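Side-chain contacts in endoglucanase (Uncultured bacterium, PDB 3X17), which hydrolyses internal beta-1,4-glucosidic bonds in cellulose and related glucans, as a family 9 glycoside hydrolase with an N-terminal Ig-like domain: residues Trp174-Ala177 with Lys182-Thr185; Ala188-Gln193 with Pro541-Asn546; Asp274-Ala279 with Phe341-Glu346. All coordinates share one frame; numbering follows the deposited sequence.

How the interactions relate
All three contacts are buried, but at different depths: interaction 2 is centred about 5 Å from the centre of the chain, interaction 1 about 13 Å and interaction 3 about 19 Å. Interactions 1 and 2 share helix 184-200 and are joined directly where Asp-176 O accepts from Ile-543 N. Interaction 3 uses helices 272-288 and 337-351; it meets interaction 1 through the Thr-185 OG1 to Asp-274 OD1 hydrogen bond and interaction 2 through Ala-192 against Trp-342. Their chemistry differs accordingly: a water-bridged loop beside zinc in the first, a water-assisted helix-start contact in the second, and alanine-lined helix packing near calcium in the third.

Interaction 1: Trp174-Ala177 with Lys182-Thr185; sequences WHDA and KYVT. With ZN (zinc ion), chain C.
Asp-176 and Tyr-183 meet side chain to side chain, crossing at about a right angle, with the carboxylate and ring planes 61° apart. The carbons here are modelled closer than they can truly sit, so the exact closeness is doubtful. What joins the two residues more firmly is water 1, which lies in the plane of the Tyr-183 ring at its edge. It donates to Asp-176 OD1 at 2.9 Å, accepts from Tyr-183 N at 3.0 Å, and makes a weak bond to Trp-174 O. With CG swung opposite the backbone N (chi1 -172°), the Asp-176 carboxylate can take this water on OD1, together with Thr-186 OG1, while OD2 pairs with Tyr-331 OH. Trading this aspartate for an alanine would probably leave the water without one acceptor and the hydroxyls of Thr-186 and Tyr-331 without this partner.

The loop carries the Asp-Ala-Gly-Asp sequence familiar from family 9 enzymes, where its aspartates line the active site; Asp-179, the last of the four, pairs with Tyr-183 OH. Tyr-183 itself holds the N-cap position of helix 184-200, at the end of the short edge strand 182-183.

Lys-182 runs its CG alongside Trp-174 O at 3.7 Å, then bends at chi3 (-61°), and its NZ bonds Gly-172 O and forms a salt bridge with Asp-152. His-175, whose CB points away from 182-185, turns its ring back, and NE2 binds the zinc ion at 2.1 Å, the site being completed by Cys-132, Asp-148 and His-149.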
# COMPACT_ATOMS: atom_id res chain seq x y z
N TRP A 174 -4.69 -8.47 -11.61
CA TRP A 174 -3.30 -8.43 -11.14
C TRP A 174 -2.92 -9.70 -10.39
O TRP A 174 -3.65 -10.10 -9.47
CB TRP A 174 -3.09 -7.26 -10.16
CG TRP A 174 -3.37 -5.88 -10.73
CD1 TRP A 174 -2.82 -5.33 -11.85
CD2 TRP A 174 -4.28 -4.90 -10.20
NE1 TRP A 174 -3.34 -4.06 -12.06
CE2 TRP A 174 -4.22 -3.77 -11.04
CE3 TRP A 174 -5.10 -4.85 -9.07
CZ2 TRP A 174 -4.95 -2.60 -10.79
CZ3 TRP A 174 -5.83 -3.67 -8.80
CH2 TRP A 174 -5.75 -2.57 -9.68
N HIS A 175 -1.74 -10.26 -10.68
CA HIS A 175 -1.11 -11.17 -9.72
C HIS A 175 -1.02 -10.47 -8.37
O HIS A 175 -0.63 -9.30 -8.31
CB HIS A 175 0.28 -11.60 -10.18
CG HIS A 175 0.29 -12.38 -11.45
ND1 HIS A 175 1.30 -12.28 -12.38
CD2 HIS A 175 -0.64 -13.21 -12.00
CE1 HIS A 175 1.04 -13.07 -13.41
NE2 HIS A 175 -0.13 -13.64 -13.20
N ASP A 176 -1.44 -11.17 -7.32
CA ASP A 176 -1.72 -10.53 -6.03
C ASP A 176 -0.44 -10.05 -5.38
O ASP A 176 -0.43 -9.05 -4.65
CB ASP A 176 -2.43 -11.50 -5.07
CG ASP A 176 -2.92 -10.81 -3.78
OD1 ASP A 176 -3.79 -9.92 -3.91
OD2 ASP A 176 -2.46 -11.15 -2.65
N ALA A 177 0.63 -10.81 -5.56
CA ALA A 177 1.79 -10.68 -4.68
C ALA A 177 2.99 -11.34 -5.31
O ALA A 177 3.31 -11.06 -6.46
CB ALA A 177 1.47 -11.31 -3.32
N LYS A 182 -5.38 -14.36 -7.81
CA LYS A 182 -6.04 -13.07 -7.99
C LYS A 182 -7.21 -13.04 -7.02
O LYS A 182 -7.92 -14.02 -6.86
CB LYS A 182 -6.53 -12.93 -9.42
CG LYS A 182 -5.42 -13.20 -10.48
CD LYS A 182 -5.88 -12.86 -11.89
CE LYS A 182 -7.07 -13.70 -12.33
NZ LYS A 182 -7.24 -13.64 -13.85
N TYR A 183 -7.30 -11.99 -6.23
CA TYR A 183 -8.15 -12.06 -5.05
C TYR A 183 -8.98 -10.80 -5.01
O TYR A 183 -8.43 -9.71 -5.07
CB TYR A 183 -7.29 -12.09 -3.79
CG TYR A 183 -6.32 -13.22 -3.71
CD1 TYR A 183 -5.05 -13.09 -4.25
CD2 TYR A 183 -6.61 -14.35 -2.94
CE1 TYR A 183 -4.10 -14.05 -4.06
CE2 TYR A 183 -5.64 -15.33 -2.72
CZ TYR A 183 -4.41 -15.20 -3.33
OH TYR A 183 -3.45 -16.17 -3.16
N VAL A 184 -10.29 -10.95 -4.94
CA VAL A 184 -11.15 -9.77 -5.01
C VAL A 184 -10.95 -8.84 -3.79
O VAL A 184 -11.13 -7.61 -3.90
CB VAL A 184 -12.62 -10.16 -5.12
CG1 VAL A 184 -13.49 -8.94 -4.75
CG2 VAL A 184 -12.94 -10.58 -6.55
N THR A 185 -10.51 -9.41 -2.67
CA THR A 185 -10.57 -8.72 -1.39
C THR A 185 -9.46 -7.65 -1.35
O THR A 185 -9.69 -6.53 -0.92
CB THR A 185 -10.44 -9.74 -0.21
OG1 THR A 185 -11.44 -10.77 -0.36
CG2 THR A 185 -10.62 -9.04 1.14
ZN ZN C . -1.28 -14.74 -14.52
O HOH W 1 -5.19 -9.92 -6.41

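Interaction 2: Ala188-Gln193 with Pro541-Asn546; sequences AVTAAQ and PAIDYN
Thr-190 and Ile-543 meet through different first torsions. In Thr-190 a chi1 of -71° sets OG1 beside the backbone N and CG2 opposite it, and both branches face Ile-543, and OG1 also Asp-544; in Ile-543 a chi1 of 56° puts CG1 between the backbone N and the carbonyl carbon, the crowded position, which brings that branch up to the threonine. The two side chains cross at about a right angle, with Thr-190 OG1 3.6 Å from Ile-543 CG1 and Thr-190 CG2 3.6 Å from Ile-543 O. Thr-190 OG1 also lies 3.4 Å from Asp-544 CA, which fits the backbone register, Thr-190 CA standing 5.1 Å from Asp-544 CA. The closest approach, Thr-190 OG1 to Ile-543 O at 3.3 Å, is not a hydrogen bond; the hydroxyl is instead bonded to Thr-186 O, one turn earlier in its own helix, and the threonine meets its neighbour by van der Waals contact.

A second link runs through water. Water 2 accepts from Gln-193 NE2 at 2.9 Å and donates to Asp-544 O at 2.6 Å, bridging the two segments. The other hydrogen of that amide goes to Val-189 O (3.0 Å, N-H...O angle 158°), and Val-189 O takes the backbone N of Gln-193 from the opposite face of its plane. Val-189 O is thus gripped by two donors, while the two bonds of Gln-193 NE2, to Val-189 O and water 2, probably hold the amide's rotation.

In the (alpha/alpha)6 barrel this contact joins helix 184-200 to the beginning of helix 543-558. Helix 115-130 covers the junction with Tyr-127, which touches Thr-190 and whose OH bonds Ile-543 O, while Lys-277 of helix 272-288 packs on Val-189.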
# COMPACT_ATOMS: atom_id res chain seq x y z
N ALA A 188 -9.97 -5.04 -4.81
CA ALA A 188 -10.95 -3.98 -4.65
C ALA A 188 -10.44 -2.84 -3.76
O ALA A 188 -10.50 -1.67 -4.16
CB ALA A 188 -12.29 -4.55 -4.16
N VAL A 189 -9.78 -3.16 -2.65
CA VAL A 189 -9.28 -2.07 -1.78
C VAL A 189 -8.08 -1.38 -2.41
O VAL A 189 -7.77 -0.23 -2.10
CB VAL A 189 -8.92 -2.54 -0.34
CG1 VAL A 189 -10.09 -3.22 0.33
CG2 VAL A 189 -7.65 -3.42 -0.30
N THR A 190 -7.32 -2.15 -3.19
CA THR A 190 -6.17 -1.60 -3.89
C THR A 190 -6.66 -0.61 -4.94
O THR A 190 -6.22 0.53 -4.97
CB THR A 190 -5.39 -2.74 -4.59
OG1 THR A 190 -4.72 -3.52 -3.59
CG2 THR A 190 -4.33 -2.17 -5.56
N ALA A 191 -7.65 -1.01 -5.74
CA ALA A 191 -8.15 -0.12 -6.79
C ALA A 191 -8.74 1.17 -6.18
O ALA A 191 -8.49 2.29 -6.68
CB ALA A 191 -9.17 -0.83 -7.64
N ALA A 192 -9.47 1.01 -5.08
CA ALA A 192 -10.07 2.16 -4.37
C ALA A 192 -8.99 3.13 -3.92
O ALA A 192 -9.18 4.33 -3.99
CB ALA A 192 -10.86 1.69 -3.15
N GLN A 193 -7.89 2.59 -3.40
CA GLN A 193 -6.83 3.44 -2.89
C GLN A 193 -6.03 4.15 -4.00
O GLN A 193 -5.69 5.32 -3.87
CB GLN A 193 -5.90 2.70 -1.92
CG GLN A 193 -6.53 2.32 -0.60
CD GLN A 193 -5.60 1.44 0.24
OE1 GLN A 193 -4.84 1.94 1.07
NE2 GLN A 193 -5.70 0.13 0.06
N PRO A 541 6.13 -8.92 -1.64
CA PRO A 541 5.30 -7.77 -2.01
C PRO A 541 3.84 -8.17 -2.14
O PRO A 541 3.55 -9.36 -2.17
CB PRO A 541 5.87 -7.37 -3.38
CG PRO A 541 6.38 -8.63 -3.95
CD PRO A 541 6.86 -9.48 -2.79
N ALA A 542 2.94 -7.20 -2.13
CA ALA A 542 1.54 -7.43 -2.44
C ALA A 542 0.91 -6.15 -2.98
O ALA A 542 1.37 -5.03 -2.68
CB ALA A 542 0.79 -7.93 -1.18
N ILE A 543 -0.17 -6.31 -3.75
CA ILE A 543 -0.84 -5.17 -4.37
C ILE A 543 -1.40 -4.21 -3.30
O ILE A 543 -1.44 -3.00 -3.51
CB ILE A 543 -1.96 -5.60 -5.35
CG1 ILE A 543 -2.99 -6.51 -4.67
CG2 ILE A 543 -1.36 -6.25 -6.61
CD1 ILE A 543 -4.25 -6.78 -5.50
N ASP A 544 -1.90 -4.75 -2.18
CA ASP A 544 -2.45 -3.87 -1.15
C ASP A 544 -1.36 -3.16 -0.32
O ASP A 544 -1.65 -2.21 0.40
CB ASP A 544 -3.48 -4.60 -0.26
CG ASP A 544 -2.85 -5.70 0.58
OD1 ASP A 544 -2.06 -6.48 0.02
OD2 ASP A 544 -3.15 -5.79 1.80
N TYR A 545 -0.10 -3.56 -0.50
CA TYR A 545 1.00 -2.86 0.16
C TYR A 545 1.36 -1.63 -0.67
O TYR A 545 1.60 -0.56 -0.12
CB TYR A 545 2.24 -3.75 0.26
CG TYR A 545 2.07 -5.03 1.05
CD1 TYR A 545 0.94 -5.27 1.86
CD2 TYR A 545 3.12 -5.94 1.12
CE1 TYR A 545 0.85 -6.43 2.65
CE2 TYR A 545 3.04 -7.09 1.85
CZ TYR A 545 1.91 -7.35 2.60
OH TYR A 545 1.91 -8.48 3.37
N ASN A 546 1.37 -1.80 -1.98
CA ASN A 546 1.71 -0.74 -2.91
C ASN A 546 0.68 0.38 -2.98
O ASN A 546 0.99 1.50 -3.40
CB ASN A 546 1.98 -1.33 -4.30
CG ASN A 546 3.47 -1.51 -4.56
OD1 ASN A 546 4.14 -2.19 -3.79
ND2 ASN A 546 4.02 -0.73 -5.50
O HOH W 2 -3.98 -1.69 1.55

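Interaction 3: Asp274-Ala279 with Phe341-Glu346; sequences DTAKAA and FWAAVE
Ala-276, Ala-279 and Ala-343 form the heart of a buried helix-to-helix contact between helices 272-288 and 337-351 of the barrel domain. The two axes run in nearly the same direction, 27° apart, and close to 8.0 Å over these segments. Small residues are what make this approach possible: Ala-343 CB points at the other helix and reaches 3.3 Å from Ala-276 O and 3.9 Å from Ala-279 CB. Backbone oxygen and methyl groups therefore carry the closest part of the interface.

Alongside the alanines, Trp-342 and Lys-277 cross at about a right angle. With its CG set opposite the backbone N (chi1 173°), Trp-342 turns the six-membered part of its indole to the other helix. CZ3 does the touching: it lies 3.8 Å from Lys-277 O, which comes in obliquely, and 3.9 Å from Lys-277 CG, which sits in the ring plane at its edge. The other end of the indole is tethered within its own helix, where NE1 makes a weak bond to Glu-346 OE2 at 3.0 Å, with an N-H...O angle of 130°. Glu-346 has a second partner, its OE1 forming a salt bridge to Arg-287.

Beyond the tryptophan edge the lysine chain stays extended and bends only at its last torsion, which delivers NZ to a salt bridge with Asp-339 and a hydrogen bond to Gln-273 OE1. Asp-339 is itself a calcium ligand, and the side chain of Lys-277 comes within about 4 Å of that ion. Two helices lying side by side in nearly the same direction, with helix 294-312 between them in sequence, are consistent with neighbours in one layer of an (alpha/alpha)6 barrel, here next to a calcium site.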
# COMPACT_ATOMS: atom_id res chain seq x y z
N ASP A 274 -16.72 -9.25 -0.32
CA ASP A 274 -16.18 -9.01 -1.64
C ASP A 274 -17.20 -8.27 -2.49
O ASP A 274 -16.84 -7.39 -3.28
CB ASP A 274 -15.76 -10.32 -2.34
CG ASP A 274 -14.49 -10.92 -1.73
OD1 ASP A 274 -13.47 -10.20 -1.65
OD2 ASP A 274 -14.50 -12.14 -1.39
N THR A 275 -18.47 -8.66 -2.37
CA THR A 275 -19.51 -8.05 -3.17
C THR A 275 -19.60 -6.53 -2.84
O THR A 275 -19.62 -5.66 -3.73
CB THR A 275 -20.86 -8.78 -2.93
OG1 THR A 275 -20.74 -10.16 -3.32
CG2 THR A 275 -21.97 -8.13 -3.71
N ALA A 276 -19.51 -6.22 -1.55
CA ALA A 276 -19.61 -4.83 -1.06
C ALA A 276 -18.32 -4.03 -1.39
O ALA A 276 -18.40 -2.90 -1.88
CB ALA A 276 -19.88 -4.83 0.46
N LYS A 277 -17.15 -4.62 -1.17
CA LYS A 277 -15.90 -3.99 -1.60
C LYS A 277 -15.91 -3.64 -3.09
O LYS A 277 -15.56 -2.54 -3.48
CB LYS A 277 -14.68 -4.85 -1.31
CG LYS A 277 -14.20 -4.84 0.13
CD LYS A 277 -13.14 -5.93 0.31
CE LYS A 277 -12.40 -5.82 1.64
NZ LYS A 277 -13.15 -6.57 2.70
N ALA A 278 -16.42 -4.55 -3.93
CA ALA A 278 -16.39 -4.28 -5.35
C ALA A 278 -17.40 -3.20 -5.67
O ALA A 278 -17.14 -2.31 -6.46
CB ALA A 278 -16.68 -5.56 -6.14
N ALA A 279 -18.56 -3.25 -5.01
CA ALA A 279 -19.53 -2.16 -5.12
C ALA A 279 -18.88 -0.83 -4.82
O ALA A 279 -19.07 0.12 -5.55
CB ALA A 279 -20.78 -2.39 -4.19
N PHE A 341 -20.96 -0.55 4.81
CA PHE A 341 -20.91 0.89 5.09
C PHE A 341 -20.20 1.62 3.94
O PHE A 341 -20.75 2.57 3.33
CB PHE A 341 -20.17 1.13 6.42
CG PHE A 341 -19.83 2.58 6.69
CD1 PHE A 341 -20.77 3.44 7.23
CD2 PHE A 341 -18.56 3.08 6.39
CE1 PHE A 341 -20.46 4.76 7.53
CE2 PHE A 341 -18.23 4.39 6.71
CZ PHE A 341 -19.20 5.25 7.23
N TRP A 342 -19.00 1.14 3.60
CA TRP A 342 -18.18 1.81 2.58
C TRP A 342 -18.89 1.83 1.23
O TRP A 342 -18.94 2.85 0.56
CB TRP A 342 -16.82 1.12 2.47
CG TRP A 342 -15.97 1.62 1.35
CD1 TRP A 342 -15.80 2.91 0.95
CD2 TRP A 342 -15.02 0.85 0.61
NE1 TRP A 342 -14.86 2.99 -0.05
CE2 TRP A 342 -14.36 1.73 -0.28
CE3 TRP A 342 -14.72 -0.52 0.55
CZ2 TRP A 342 -13.47 1.27 -1.26
CZ3 TRP A 342 -13.85 -0.98 -0.44
CH2 TRP A 342 -13.21 -0.08 -1.32
N ALA A 343 -19.48 0.70 0.86
CA ALA A 343 -20.24 0.64 -0.38
C ALA A 343 -21.43 1.60 -0.36
O ALA A 343 -21.66 2.33 -1.33
CB ALA A 343 -20.70 -0.82 -0.66
N ALA A 344 -22.19 1.60 0.74
CA ALA A 344 -23.27 2.59 0.92
C ALA A 344 -22.84 4.04 0.72
O ALA A 344 -23.48 4.78 -0.04
CB ALA A 344 -24.00 2.40 2.27
N VAL A 345 -21.76 4.44 1.37
CA VAL A 345 -21.23 5.81 1.20
C VAL A 345 -20.95 6.11 -0.27
O VAL A 345 -21.46 7.09 -0.80
CB VAL A 345 -19.94 6.02 2.04
CG1 VAL A 345 -19.25 7.34 1.66
CG2 VAL A 345 -20.29 6.01 3.54
N GLU A 346 -20.15 5.27 -0.92
CA GLU A 346 -19.72 5.54 -2.31
C GLU A 346 -20.90 5.59 -3.29
O GLU A 346 -20.97 6.44 -4.18
CB GLU A 346 -18.68 4.52 -2.78
CG GLU A 346 -17.47 4.41 -1.84
CD GLU A 346 -16.71 5.74 -1.67
OE1 GLU A 346 -17.02 6.74 -2.36
OE2 GLU A 346 -15.74 5.75 -0.89